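Local coordinates for protein phenol hydroxylase component phN (Pseudomonas stutzeri, PDB 3U52) that probably hydroxylates phenol and related aromatics as the di-iron oxygenase subunit of a multicomponent bacterial monooxygenase, at residues A[114-118]-A[190-195]; A[33-37]-A[117-123]; A[36-42]-A[186-190]; A[46-50]-A[122-127]; A[181-185]-A[445-449]. One frame throughout, in Å; residues are numbered along the deposited sequence.

Contacts 1 to 4 form one continuous cluster inside the hydroxylase region, with contacts 2 and 3 nearest to each other, their centres about 9 Å apart. Both start from the N-terminal loop and share Glu36 and Glu37; contact 2 runs into contact 4 through Phe122 and Ser123. Contact 1 joins two helices that supply iron ligands. A bound xenon draws three of these contacts together, since its pocket takes Leu191 from contact 1, Phe188 from contact 3, and Trp47 and Trp50 from contact 4. Contact 5 ties the bundle to the YHS region beside the zinc site; it touches contacts 1 and 3, but its centre lies about 27 Å from that of contact 4.

Contact 1: residues A[114-118]-A[190-195]; sequences GYSKV and FLTAIS
Tyr115 holds CG beside its backbone N (chi1 -85°), and Phe190 throws CG to the far side of its own N (chi1 176°), which brings the two rings together between their helices. The pair is T-shaped: the planes are turned 71° apart, and Phe190 presents its edge, with CE2 about 3.7 Å above the centre of the Tyr115 face. Past the outer end of the phenol ring lies Ser195, whose OG sits in the ring plane and accepts from Tyr115 OH; the modelled separation of 2.4 Å is too short to be trusted as a length. Leu191 CD1 comes within 3.4 Å of Tyr115 CE2, and Ile194 CG2 lies 3.8 Å from Tyr115 CE1. Tyr115 is thus a knob in a hole made by Phe190, Leu191, Ile194 and Ser195. The two helices, 105-121 and 187-216, belong to the ferritin-like bundle of di-iron hydroxylases and carry the iron ligands Glu108 and Glu199; here they run in broadly opposite directions, and their segment axes stay 11.5 Å apart. Gly114, having no side chain, lets Phe190 CZ settle 3.6 Å from its backbone C. Val118 CG1 adds to the packing, 3.9 Å from Leu191 CD1. Gln134 and Ala135 of helix 125-155 touch Tyr115, while Leu191 also touches bound xenon.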
# COMPACT_ATOMS: atom_id res chain seq x y z
N GLY A 114 24.16 -17.04 -7.65
CA GLY A 114 25.60 -16.74 -7.62
C GLY A 114 26.02 -16.21 -6.26
O GLY A 114 27.04 -16.64 -5.71
N TYR A 115 25.25 -15.28 -5.70
CA TYR A 115 25.57 -14.77 -4.36
C TYR A 115 25.32 -15.83 -3.26
O TYR A 115 26.07 -15.86 -2.27
CB TYR A 115 24.78 -13.50 -4.05
CG TYR A 115 25.46 -12.25 -4.59
CD1 TYR A 115 25.01 -11.67 -5.78
CD2 TYR A 115 26.59 -11.71 -3.96
CE1 TYR A 115 25.65 -10.56 -6.31
CE2 TYR A 115 27.24 -10.58 -4.49
CZ TYR A 115 26.76 -10.03 -5.66
OH TYR A 115 27.36 -8.91 -6.18
N SER A 116 24.29 -16.65 -3.40
CA SER A 116 24.07 -17.76 -2.43
C SER A 116 25.35 -18.64 -2.38
O SER A 116 25.89 -18.96 -1.30
CB SER A 116 22.89 -18.62 -2.87
OG SER A 116 21.64 -17.92 -2.77
N LYS A 117 25.81 -19.05 -3.55
CA LYS A 117 27.01 -19.87 -3.61
C LYS A 117 28.23 -19.18 -3.05
O LYS A 117 28.99 -19.79 -2.32
CB LYS A 117 27.24 -20.41 -5.02
CG LYS A 117 28.69 -20.98 -5.23
CD LYS A 117 28.76 -21.88 -6.44
CE LYS A 117 30.21 -22.45 -6.55
NZ LYS A 117 30.29 -23.75 -5.80
N VAL A 118 28.45 -17.90 -3.36
CA VAL A 118 29.64 -17.19 -2.88
C VAL A 118 29.55 -16.89 -1.35
O VAL A 118 30.57 -16.85 -0.63
CB VAL A 118 29.88 -15.94 -3.84
CG1 VAL A 118 29.20 -14.69 -3.31
CG2 VAL A 118 31.36 -15.71 -4.10
N PHE A 190 33.93 -13.29 -9.35
CA PHE A 190 32.46 -13.09 -9.30
C PHE A 190 32.16 -11.78 -8.55
O PHE A 190 31.41 -10.91 -9.07
CB PHE A 190 31.72 -14.26 -8.65
CG PHE A 190 30.21 -14.04 -8.50
CD1 PHE A 190 29.34 -14.24 -9.56
CD2 PHE A 190 29.68 -13.56 -7.31
CE1 PHE A 190 27.96 -14.02 -9.43
CE2 PHE A 190 28.31 -13.34 -7.17
CZ PHE A 190 27.46 -13.57 -8.23
N LEU A 191 32.74 -11.63 -7.37
CA LEU A 191 32.53 -10.38 -6.61
C LEU A 191 33.05 -9.13 -7.34
O LEU A 191 32.40 -8.06 -7.35
CB LEU A 191 33.11 -10.51 -5.20
CG LEU A 191 32.10 -10.67 -4.04
CD1 LEU A 191 30.63 -11.16 -4.33
CD2 LEU A 191 32.76 -11.38 -2.91
N THR A 192 34.21 -9.23 -7.98
CA THR A 192 34.76 -8.08 -8.69
C THR A 192 33.88 -7.70 -9.87
O THR A 192 33.71 -6.51 -10.16
CB THR A 192 36.23 -8.31 -9.11
OG1 THR A 192 37.02 -8.50 -7.92
CG2 THR A 192 36.78 -7.09 -9.89
N ALA A 193 33.36 -8.70 -10.57
CA ALA A 193 32.51 -8.50 -11.73
C ALA A 193 31.18 -7.85 -11.32
O ALA A 193 30.75 -6.84 -11.89
CB ALA A 193 32.19 -9.85 -12.36
N ILE A 194 30.54 -8.49 -10.38
CA ILE A 194 29.15 -8.19 -10.07
C ILE A 194 29.00 -7.12 -8.97
O ILE A 194 28.30 -6.11 -9.16
CB ILE A 194 28.28 -9.51 -9.82
CG1 ILE A 194 28.43 -10.51 -10.99
CG2 ILE A 194 26.79 -9.16 -9.61
CD1 ILE A 194 28.12 -9.97 -12.48
N SER A 195 29.69 -7.30 -7.84
CA SER A 195 29.58 -6.34 -6.74
C SER A 195 30.30 -5.02 -7.04
O SER A 195 29.72 -3.94 -6.86
CB SER A 195 30.06 -6.93 -5.42
OG SER A 195 29.03 -7.76 -4.89

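Contact 2: residues A[33-37]-A[117-123]; sequences IFPEE and KVGRQFS
Glu37 reaches Ser123 with both carboxylate oxygens. OE2 accepts from Ser123 OG at 2.5 Å through its syn lone pair, while OE1 takes the backbone N of Ser123 from above the carboxylate plane, 3.1 Å away. With chi1 at 58°, CG of Glu37 lies between its own N and carbonyl carbon, and the extended chain beyond carries the acid to the loop that follows helix 105-121. Glu36 pairs with a charge instead: its OE2 forms a salt bridge with Lys117 NZ at 2.8 Å, met on the syn side, and its OE1 is hydrogen-bonded to a bound glycerol. The same carboxylate stacks on the Gln121 amide, the planes only 17° apart. The N-terminal loop of the hydroxylase is thereby fastened across the C-terminal end of helix 105-121. Gln121 NE2 turns back to Lys117 O, 3.2 Å away, which also accepts from Arg120 N on the other face of the carbonyl. One water accepts from Glu36 N and donates to both Gln121 O and Gln121 OE1, so three backbone and amide groups are satisfied at one point. Arg120 grips Ile33 O end-on, NH1 at 2.9 Å and NH2 at 3.0 Å, with the oxygen close to the guanidinium plane. Ser123 CA sits over the centre of the Phe34 ring in a CH-pi contact, 3.7 Å from its centroid, and Ile33 CG2 lies on the opposite face. Lys117 additionally makes a cation-pi contact with an aromatic side chain of a neighbouring subunit.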
# COMPACT_ATOMS: atom_id res chain seq x y z
N ILE A 33 36.80 -27.42 3.64
CA ILE A 33 35.55 -26.71 3.93
C ILE A 33 35.43 -25.48 2.97
O ILE A 33 34.33 -25.18 2.49
CB ILE A 33 35.51 -26.28 5.38
CG1 ILE A 33 35.44 -27.49 6.30
CG2 ILE A 33 34.28 -25.36 5.65
CD1 ILE A 33 35.67 -27.17 7.69
N PHE A 34 36.56 -24.82 2.66
CA PHE A 34 36.66 -23.66 1.72
C PHE A 34 37.64 -23.88 0.56
O PHE A 34 38.70 -23.28 0.54
CB PHE A 34 37.04 -22.39 2.48
CG PHE A 34 36.13 -22.08 3.62
CD1 PHE A 34 36.55 -22.30 4.92
CD2 PHE A 34 34.82 -21.57 3.40
CE1 PHE A 34 35.68 -22.00 5.99
CE2 PHE A 34 33.98 -21.29 4.45
CZ PHE A 34 34.40 -21.51 5.74
N PRO A 35 37.29 -24.76 -0.41
CA PRO A 35 38.19 -25.22 -1.46
C PRO A 35 38.35 -24.26 -2.62
O PRO A 35 39.25 -24.46 -3.43
CB PRO A 35 37.50 -26.51 -1.95
CG PRO A 35 35.97 -26.18 -1.74
CD PRO A 35 35.95 -25.39 -0.47
N GLU A 36 37.54 -23.20 -2.68
CA GLU A 36 37.51 -22.37 -3.92
C GLU A 36 38.27 -21.06 -3.82
O GLU A 36 38.31 -20.28 -4.76
CB GLU A 36 36.07 -22.05 -4.33
CG GLU A 36 35.27 -23.23 -4.76
CD GLU A 36 33.93 -22.81 -5.32
OE1 GLU A 36 33.74 -21.59 -5.62
OE2 GLU A 36 33.09 -23.71 -5.49
N GLU A 37 38.91 -20.80 -2.70
CA GLU A 37 39.45 -19.45 -2.55
C GLU A 37 40.95 -19.25 -2.79
O GLU A 37 41.50 -18.19 -2.47
CB GLU A 37 38.96 -18.78 -1.26
CG GLU A 37 39.27 -19.48 0.00
CD GLU A 37 38.81 -18.68 1.24
OE1 GLU A 37 38.04 -17.69 1.11
OE2 GLU A 37 39.24 -19.06 2.35
N LYS A 117 25.81 -19.05 -3.55
CA LYS A 117 27.01 -19.87 -3.61
C LYS A 117 28.23 -19.18 -3.05
O LYS A 117 28.99 -19.79 -2.32
CB LYS A 117 27.24 -20.41 -5.02
CG LYS A 117 28.69 -20.98 -5.23
CD LYS A 117 28.76 -21.88 -6.44
CE LYS A 117 30.21 -22.45 -6.55
NZ LYS A 117 30.29 -23.75 -5.80
N VAL A 118 28.45 -17.90 -3.36
CA VAL A 118 29.64 -17.19 -2.88
C VAL A 118 29.55 -16.89 -1.35
O VAL A 118 30.57 -16.85 -0.63
CB VAL A 118 29.88 -15.94 -3.84
CG1 VAL A 118 29.20 -14.69 -3.31
CG2 VAL A 118 31.36 -15.71 -4.10
N GLY A 119 28.34 -16.72 -0.84
CA GLY A 119 28.09 -16.66 0.63
C GLY A 119 28.30 -17.98 1.39
O GLY A 119 28.10 -18.04 2.62
N ARG A 120 28.67 -19.05 0.67
CA ARG A 120 29.27 -20.27 1.25
C ARG A 120 30.83 -20.38 1.09
O ARG A 120 31.49 -21.03 1.89
CB ARG A 120 28.57 -21.52 0.67
CG ARG A 120 29.26 -22.85 1.01
CD ARG A 120 29.12 -23.19 2.52
NE ARG A 120 29.76 -24.46 2.85
CZ ARG A 120 31.07 -24.65 2.94
NH1 ARG A 120 31.95 -23.63 2.77
NH2 ARG A 120 31.50 -25.88 3.22
N GLN A 121 31.42 -19.75 0.08
CA GLN A 121 32.83 -20.07 -0.29
C GLN A 121 33.92 -19.37 0.45
O GLN A 121 35.04 -19.88 0.45
CB GLN A 121 33.13 -19.85 -1.78
CG GLN A 121 32.29 -20.61 -2.74
CD GLN A 121 32.09 -22.04 -2.38
OE1 GLN A 121 33.06 -22.83 -2.12
NE2 GLN A 121 30.82 -22.42 -2.36
N PHE A 122 33.61 -18.19 1.02
CA PHE A 122 34.63 -17.33 1.66
C PHE A 122 34.84 -17.77 3.08
O PHE A 122 33.85 -18.05 3.79
CB PHE A 122 34.21 -15.85 1.64
CG PHE A 122 34.18 -15.25 0.28
CD1 PHE A 122 35.29 -15.39 -0.57
CD2 PHE A 122 33.08 -14.55 -0.15
CE1 PHE A 122 35.32 -14.84 -1.82
CE2 PHE A 122 33.08 -14.01 -1.44
CZ PHE A 122 34.21 -14.16 -2.28
N SER A 123 36.09 -17.84 3.52
CA SER A 123 36.36 -18.25 4.88
C SER A 123 36.13 -17.14 5.84
O SER A 123 36.13 -17.37 7.05
CB SER A 123 37.76 -18.87 5.08
OG SER A 123 38.81 -18.02 4.63
O HOH W 1 35.67 -21.89 -0.90

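Contact 3: residues A[36-42]-A[186-190]; sequences EEDFEGI and GPFEF
A loop glutamate, Glu40, binds the amides of the first turn of helix 187-216, just past the N-cap residue Gly186, at the start of one of the iron-bearing helices of the hydroxylase bundle. Glu40 OE1 accepts from Phe188 N at 3.0 Å through its syn lone pair, and Glu40 OE2 accepts from Glu189 N at 2.9 Å, somewhat out of the carboxylate plane; the amide dipoles of the helix start probably favour the negative charge here. The type I turn from Asp38 to Gly41 presents this acid, CG beside the backbone N (chi1 -75°) and the chain extended. One water donates to Glu40 OE2 and Glu189 OE2 and accepts from Gly186 N, so it stands between two carboxylates whose OE2 atoms are 4.6 Å apart. Glu189 OE1 has its own salt bridge to Lys264. Glycine at 186 allows a close approach from the loop, with Phe39 CZ 3.5 Å from Gly186 CA. On the other flank, Ile42 CG2 makes a CH-pi contact almost straight above the centre of the Phe188 ring, 3.8 Å from the centroid. Phe188 also touches bound xenon, and at its ring edge, in plane, Glu37 O comes 3.6 Å from CE1.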
# COMPACT_ATOMS: atom_id res chain seq x y z
N GLU A 36 37.54 -23.20 -2.68
CA GLU A 36 37.51 -22.37 -3.92
C GLU A 36 38.27 -21.06 -3.82
O GLU A 36 38.31 -20.28 -4.76
CB GLU A 36 36.07 -22.05 -4.33
CG GLU A 36 35.27 -23.23 -4.76
CD GLU A 36 33.93 -22.81 -5.32
OE1 GLU A 36 33.74 -21.59 -5.62
OE2 GLU A 36 33.09 -23.71 -5.49
N GLU A 37 38.91 -20.80 -2.70
CA GLU A 37 39.45 -19.45 -2.55
C GLU A 37 40.95 -19.25 -2.79
O GLU A 37 41.50 -18.19 -2.47
CB GLU A 37 38.96 -18.78 -1.26
CG GLU A 37 39.27 -19.48 0.00
CD GLU A 37 38.81 -18.68 1.24
OE1 GLU A 37 38.04 -17.69 1.11
OE2 GLU A 37 39.24 -19.06 2.35
N ASP A 38 41.58 -20.25 -3.42
CA ASP A 38 43.01 -20.18 -3.73
C ASP A 38 43.35 -20.13 -5.21
O ASP A 38 44.41 -19.59 -5.58
CB ASP A 38 43.78 -21.36 -3.10
CG ASP A 38 43.87 -21.28 -1.57
OD1 ASP A 38 44.59 -20.40 -1.03
OD2 ASP A 38 43.24 -22.11 -0.89
N PHE A 39 42.50 -20.73 -6.06
CA PHE A 39 42.86 -21.05 -7.42
C PHE A 39 42.91 -19.87 -8.36
O PHE A 39 43.36 -20.04 -9.47
CB PHE A 39 41.99 -22.15 -8.05
CG PHE A 39 40.62 -21.68 -8.48
CD1 PHE A 39 40.38 -21.20 -9.80
CD2 PHE A 39 39.57 -21.72 -7.58
CE1 PHE A 39 39.11 -20.79 -10.19
CE2 PHE A 39 38.28 -21.33 -7.96
CZ PHE A 39 38.03 -20.88 -9.26
N GLU A 40 42.44 -18.69 -7.92
CA GLU A 40 42.43 -17.47 -8.76
C GLU A 40 43.72 -16.64 -8.64
O GLU A 40 43.98 -15.74 -9.44
CB GLU A 40 41.21 -16.58 -8.39
CG GLU A 40 39.88 -17.12 -8.90
CD GLU A 40 38.69 -16.34 -8.31
OE1 GLU A 40 38.47 -16.42 -7.08
OE2 GLU A 40 37.99 -15.66 -9.08
N GLY A 41 44.53 -16.96 -7.64
CA GLY A 41 45.74 -16.20 -7.39
C GLY A 41 45.60 -15.15 -6.33
O GLY A 41 46.59 -14.50 -5.97
N ILE A 42 44.38 -14.92 -5.82
CA ILE A 42 44.17 -13.86 -4.82
C ILE A 42 44.64 -14.31 -3.43
O ILE A 42 44.34 -15.41 -3.03
CB ILE A 42 42.66 -13.41 -4.74
CG1 ILE A 42 42.27 -12.70 -6.06
CG2 ILE A 42 42.43 -12.55 -3.53
CD1 ILE A 42 42.90 -11.29 -6.25
N GLY A 186 35.77 -17.98 -10.61
CA GLY A 186 35.88 -18.17 -9.15
C GLY A 186 35.20 -17.05 -8.34
O GLY A 186 34.65 -16.07 -8.94
N PRO A 187 35.19 -17.19 -7.00
CA PRO A 187 34.46 -16.27 -6.12
C PRO A 187 34.98 -14.81 -6.06
O PRO A 187 34.17 -13.89 -6.05
CB PRO A 187 34.54 -16.96 -4.72
CG PRO A 187 35.76 -17.89 -4.83
CD PRO A 187 35.83 -18.31 -6.26
N PHE A 188 36.29 -14.60 -6.07
CA PHE A 188 36.81 -13.23 -6.11
C PHE A 188 36.48 -12.50 -7.40
O PHE A 188 36.19 -11.27 -7.37
CB PHE A 188 38.31 -13.17 -5.78
CG PHE A 188 38.62 -13.58 -4.34
CD1 PHE A 188 39.24 -14.79 -4.08
CD2 PHE A 188 38.33 -12.73 -3.28
CE1 PHE A 188 39.52 -15.18 -2.76
CE2 PHE A 188 38.60 -13.10 -1.95
CZ PHE A 188 39.20 -14.34 -1.70
N GLU A 189 36.56 -13.21 -8.52
CA GLU A 189 36.21 -12.58 -9.82
C GLU A 189 34.70 -12.34 -9.86
O GLU A 189 34.26 -11.28 -10.30
CB GLU A 189 36.68 -13.41 -11.02
CG GLU A 189 36.39 -12.69 -12.35
CD GLU A 189 36.89 -13.42 -13.58
OE1 GLU A 189 36.67 -12.89 -14.67
OE2 GLU A 189 37.51 -14.51 -13.50
N PHE A 190 33.93 -13.29 -9.35
CA PHE A 190 32.46 -13.09 -9.30
C PHE A 190 32.16 -11.78 -8.55
O PHE A 190 31.41 -10.91 -9.07
CB PHE A 190 31.72 -14.26 -8.65
CG PHE A 190 30.21 -14.04 -8.50
CD1 PHE A 190 29.34 -14.24 -9.56
CD2 PHE A 190 29.68 -13.56 -7.31
CE1 PHE A 190 27.96 -14.02 -9.43
CE2 PHE A 190 28.31 -13.34 -7.17
CZ PHE A 190 27.46 -13.57 -8.23
O HOH W 2 38.09 -16.36 -11.62

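Contact 4: residues A[46-50]-A[122-127]; sequences DWSQW and FSGAGA
Trp47 lies flat along the backbone at Gly124, and this is the tight part of the contact. Gly124 CA makes a CH-pi contact with the five-membered ring, 3.8 Å from its centroid, and Gly124 N stands 3.6 Å above the middle of the indole. Such closeness depends on a residue without a side chain, placed here at the N-cap of helix 125-155. Ala127 CB is shared between the two tryptophans: it is 3.6 Å from Trp47 CZ3 and sits almost directly over the Trp50 six-membered ring, 4.0 Å from the centroid. Trp50 reaches it because CG points opposite the backbone N (chi1 -180°). At the far corner of Trp47, CH2 meets Phe122 CD1 at 4.0 Å, the ring planes inclined by 50°. Toward Trp50 the fit is less direct: a single water in the plane of its ring accepts from Trp50 NE1 at 3.1 Å and donates to Gly126 O, bridging ring and helix. On the outer side of the loop Ser48 is exposed to solvent; its N and OG both bond to Asp46 OD2, the first closing an Asx turn that leads into the short 3-10 segment 47-49. The loop packs on the start of helix 125-155; both indoles touch bound xenon and meet Phe246 of helix 220-250, edge-to-face in the case of Trp50, while Phe122 leans on Pro187 and Leu191 of helix 187-216.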
# COMPACT_ATOMS: atom_id res chain seq x y z
N ASP A 46 44.36 -11.42 6.06
CA ASP A 46 43.67 -11.26 7.35
C ASP A 46 42.19 -10.86 7.17
O ASP A 46 41.87 -9.68 6.93
CB ASP A 46 44.39 -10.21 8.19
CG ASP A 46 43.80 -10.06 9.60
OD1 ASP A 46 44.30 -9.16 10.35
OD2 ASP A 46 42.89 -10.84 9.98
N TRP A 47 41.32 -11.86 7.31
CA TRP A 47 39.88 -11.69 7.08
C TRP A 47 39.26 -10.74 8.08
O TRP A 47 38.24 -10.10 7.79
CB TRP A 47 39.15 -13.02 7.06
CG TRP A 47 39.10 -13.70 5.70
CD1 TRP A 47 39.78 -14.82 5.33
CD2 TRP A 47 38.34 -13.30 4.55
NE1 TRP A 47 39.48 -15.15 4.02
CE2 TRP A 47 38.59 -14.24 3.53
CE3 TRP A 47 37.48 -12.23 4.28
CZ2 TRP A 47 38.01 -14.14 2.27
CZ3 TRP A 47 36.90 -12.15 3.03
CH2 TRP A 47 37.17 -13.09 2.04
N SER A 48 39.90 -10.61 9.25
CA SER A 48 39.39 -9.74 10.31
C SER A 48 39.48 -8.25 9.95
O SER A 48 38.80 -7.38 10.53
CB SER A 48 40.12 -10.02 11.63
OG SER A 48 41.34 -9.30 11.64
N GLN A 49 40.30 -7.94 8.95
CA GLN A 49 40.30 -6.58 8.46
C GLN A 49 39.11 -6.22 7.57
O GLN A 49 38.95 -5.05 7.17
CB GLN A 49 41.62 -6.27 7.82
CG GLN A 49 42.70 -6.32 8.86
CD GLN A 49 44.06 -6.23 8.27
OE1 GLN A 49 44.92 -5.52 8.80
NE2 GLN A 49 44.28 -6.94 7.16
N TRP A 50 38.27 -7.21 7.26
CA TRP A 50 36.97 -6.94 6.62
C TRP A 50 36.15 -5.95 7.46
O TRP A 50 35.94 -6.19 8.66
CB TRP A 50 36.19 -8.27 6.44
CG TRP A 50 34.86 -8.07 5.79
CD1 TRP A 50 33.65 -7.95 6.39
CD2 TRP A 50 34.63 -7.92 4.40
NE1 TRP A 50 32.66 -7.75 5.45
CE2 TRP A 50 33.24 -7.73 4.21
CE3 TRP A 50 35.47 -7.97 3.27
CZ2 TRP A 50 32.65 -7.58 2.93
CZ3 TRP A 50 34.89 -7.79 1.99
CH2 TRP A 50 33.49 -7.59 1.85
N PHE A 122 33.61 -18.19 1.02
CA PHE A 122 34.63 -17.33 1.66
C PHE A 122 34.84 -17.77 3.08
O PHE A 122 33.85 -18.05 3.79
CB PHE A 122 34.21 -15.85 1.64
CG PHE A 122 34.18 -15.25 0.28
CD1 PHE A 122 35.29 -15.39 -0.57
CD2 PHE A 122 33.08 -14.55 -0.15
CE1 PHE A 122 35.32 -14.84 -1.82
CE2 PHE A 122 33.08 -14.01 -1.44
CZ PHE A 122 34.21 -14.16 -2.28
N SER A 123 36.09 -17.84 3.52
CA SER A 123 36.36 -18.25 4.88
C SER A 123 36.13 -17.14 5.84
O SER A 123 36.13 -17.37 7.05
CB SER A 123 37.76 -18.87 5.08
OG SER A 123 38.81 -18.02 4.63
N GLY A 124 35.93 -15.92 5.34
CA GLY A 124 35.66 -14.81 6.27
C GLY A 124 34.18 -14.71 6.58
O GLY A 124 33.37 -14.50 5.66
N ALA A 125 33.82 -14.87 7.86
CA ALA A 125 32.41 -14.99 8.26
C ALA A 125 31.69 -13.71 7.92
O ALA A 125 30.54 -13.74 7.52
CB ALA A 125 32.27 -15.30 9.76
N GLY A 126 32.40 -12.61 8.05
CA GLY A 126 31.91 -11.24 7.77
C GLY A 126 31.51 -11.07 6.31
O GLY A 126 30.39 -10.63 6.03
N ALA A 127 32.41 -11.43 5.40
CA ALA A 127 32.08 -11.45 3.95
C ALA A 127 30.90 -12.40 3.59
O ALA A 127 30.07 -12.05 2.72
CB ALA A 127 33.29 -11.73 3.12
O HOH W 3 29.86 -8.07 6.71

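Contact 5: residues A[181-185]-A[445-449]; sequences DARSA and EKYIQ
Lys446 NZ makes three bonds to the last turn of helix 173-184. It donates to Asp181 O at 2.9 Å and to Ser184 OG at 2.9 Å, and it forms a salt bridge with Asp181 OD1 at 3.1 Å, which it meets from above the carboxylate plane. A fully extended chain, with CG opposite the backbone N (chi1 -179°), delivers the ammonium group there. The second oxygen, Asp181 OD2, accepts from Tyr447 OH in the plane of the phenol ring; the modelled 2.5 Å is very short and its exact length uncertain. Carboxylate and ring are turned 63° apart. Asp181 has further salt bridges to Lys264 and Arg268, so this buried acid is surrounded by positive charge and probably stays ionised. Outside this polar knot the contact is thin: Ala185 CB comes only to 4.0 Å from Lys446 NZ. Tyr447 leans on Ile439 and Phe440 of helix 434-442 and on Arg268; two other chains pack on Lys446, and one of them also on Ser184. Helix 434-442 carries Cys436, one of four cysteines around the zinc ion, which is about 9 Å from the Tyr447 side chain. The contact thus ties the helical hydroxylase bundle to the YHS region beside the zinc site.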
# COMPACT_ATOMS: atom_id res chain seq x y z
N ASP A 181 29.48 -16.08 -17.59
CA ASP A 181 30.92 -15.80 -17.47
C ASP A 181 31.26 -15.55 -16.01
O ASP A 181 32.13 -16.22 -15.45
CB ASP A 181 31.25 -14.62 -18.41
CG ASP A 181 32.75 -14.33 -18.57
OD1 ASP A 181 33.57 -14.69 -17.72
OD2 ASP A 181 33.10 -13.65 -19.57
N ALA A 182 30.50 -14.66 -15.33
CA ALA A 182 30.74 -14.38 -13.90
C ALA A 182 30.53 -15.59 -12.99
O ALA A 182 31.34 -15.83 -12.11
CB ALA A 182 29.84 -13.18 -13.41
N ARG A 183 29.45 -16.34 -13.20
CA ARG A 183 29.19 -17.50 -12.32
C ARG A 183 30.10 -18.74 -12.59
O ARG A 183 30.31 -19.58 -11.72
CB ARG A 183 27.75 -17.91 -12.44
CG ARG A 183 26.77 -16.88 -11.84
CD ARG A 183 25.50 -17.62 -11.49
NE ARG A 183 24.76 -17.99 -12.68
CZ ARG A 183 23.99 -19.07 -12.80
NH1 ARG A 183 23.35 -19.28 -13.95
NH2 ARG A 183 23.87 -19.96 -11.82
N SER A 184 30.67 -18.83 -13.79
CA SER A 184 31.66 -19.85 -14.02
C SER A 184 33.04 -19.50 -13.50
O SER A 184 33.90 -20.39 -13.37
CB SER A 184 31.67 -20.22 -15.48
OG SER A 184 32.08 -19.13 -16.26
N ALA A 185 33.27 -18.21 -13.24
CA ALA A 185 34.52 -17.69 -12.72
C ALA A 185 34.60 -18.09 -11.22
O ALA A 185 33.59 -18.53 -10.64
CB ALA A 185 34.55 -16.18 -12.86
N GLU A 445 40.33 -20.77 -23.69
CA GLU A 445 39.72 -22.06 -23.32
C GLU A 445 38.27 -21.89 -22.85
O GLU A 445 37.42 -22.79 -22.98
CB GLU A 445 40.52 -22.73 -22.20
CG GLU A 445 42.03 -23.06 -22.56
CD GLU A 445 43.00 -21.83 -22.44
OE1 GLU A 445 44.07 -21.87 -23.13
OE2 GLU A 445 42.75 -20.86 -21.66
N LYS A 446 38.00 -20.72 -22.26
CA LYS A 446 36.67 -20.39 -21.81
C LYS A 446 35.79 -19.96 -22.98
O LYS A 446 34.77 -20.57 -23.25
CB LYS A 446 36.76 -19.33 -20.70
CG LYS A 446 35.42 -18.90 -20.11
CD LYS A 446 35.64 -18.10 -18.77
CE LYS A 446 34.31 -17.99 -18.08
NZ LYS A 446 34.39 -17.46 -16.69
N TYR A 447 36.22 -18.91 -23.72
CA TYR A 447 35.38 -18.35 -24.79
C TYR A 447 35.08 -19.24 -26.02
O TYR A 447 34.03 -19.05 -26.68
CB TYR A 447 35.87 -16.95 -25.22
CG TYR A 447 35.73 -16.11 -24.03
CD1 TYR A 447 34.44 -15.71 -23.60
CD2 TYR A 447 36.87 -15.80 -23.23
CE1 TYR A 447 34.31 -14.97 -22.40
CE2 TYR A 447 36.74 -15.09 -22.05
CZ TYR A 447 35.46 -14.69 -21.65
OH TYR A 447 35.40 -14.02 -20.47
N ILE A 448 35.94 -20.23 -26.30
CA ILE A 448 35.65 -21.17 -27.39
C ILE A 448 34.45 -22.07 -27.10
O ILE A 448 33.94 -22.75 -28.02
CB ILE A 448 36.91 -22.06 -27.81
CG1 ILE A 448 37.27 -23.07 -26.69
CG2 ILE A 448 38.04 -21.15 -28.23
CD1 ILE A 448 38.48 -23.98 -26.96
N GLN A 449 33.98 -22.06 -25.84
CA GLN A 449 32.79 -22.83 -25.47
C GLN A 449 31.47 -22.17 -25.75
O GLN A 449 30.41 -22.85 -25.77
CB GLN A 449 32.80 -23.16 -24.01
CG GLN A 449 33.90 -24.07 -23.54
CD GLN A 449 33.99 -24.03 -22.03
OE1 GLN A 449 33.05 -24.44 -21.35
NE2 GLN A 449 35.10 -23.54 -21.49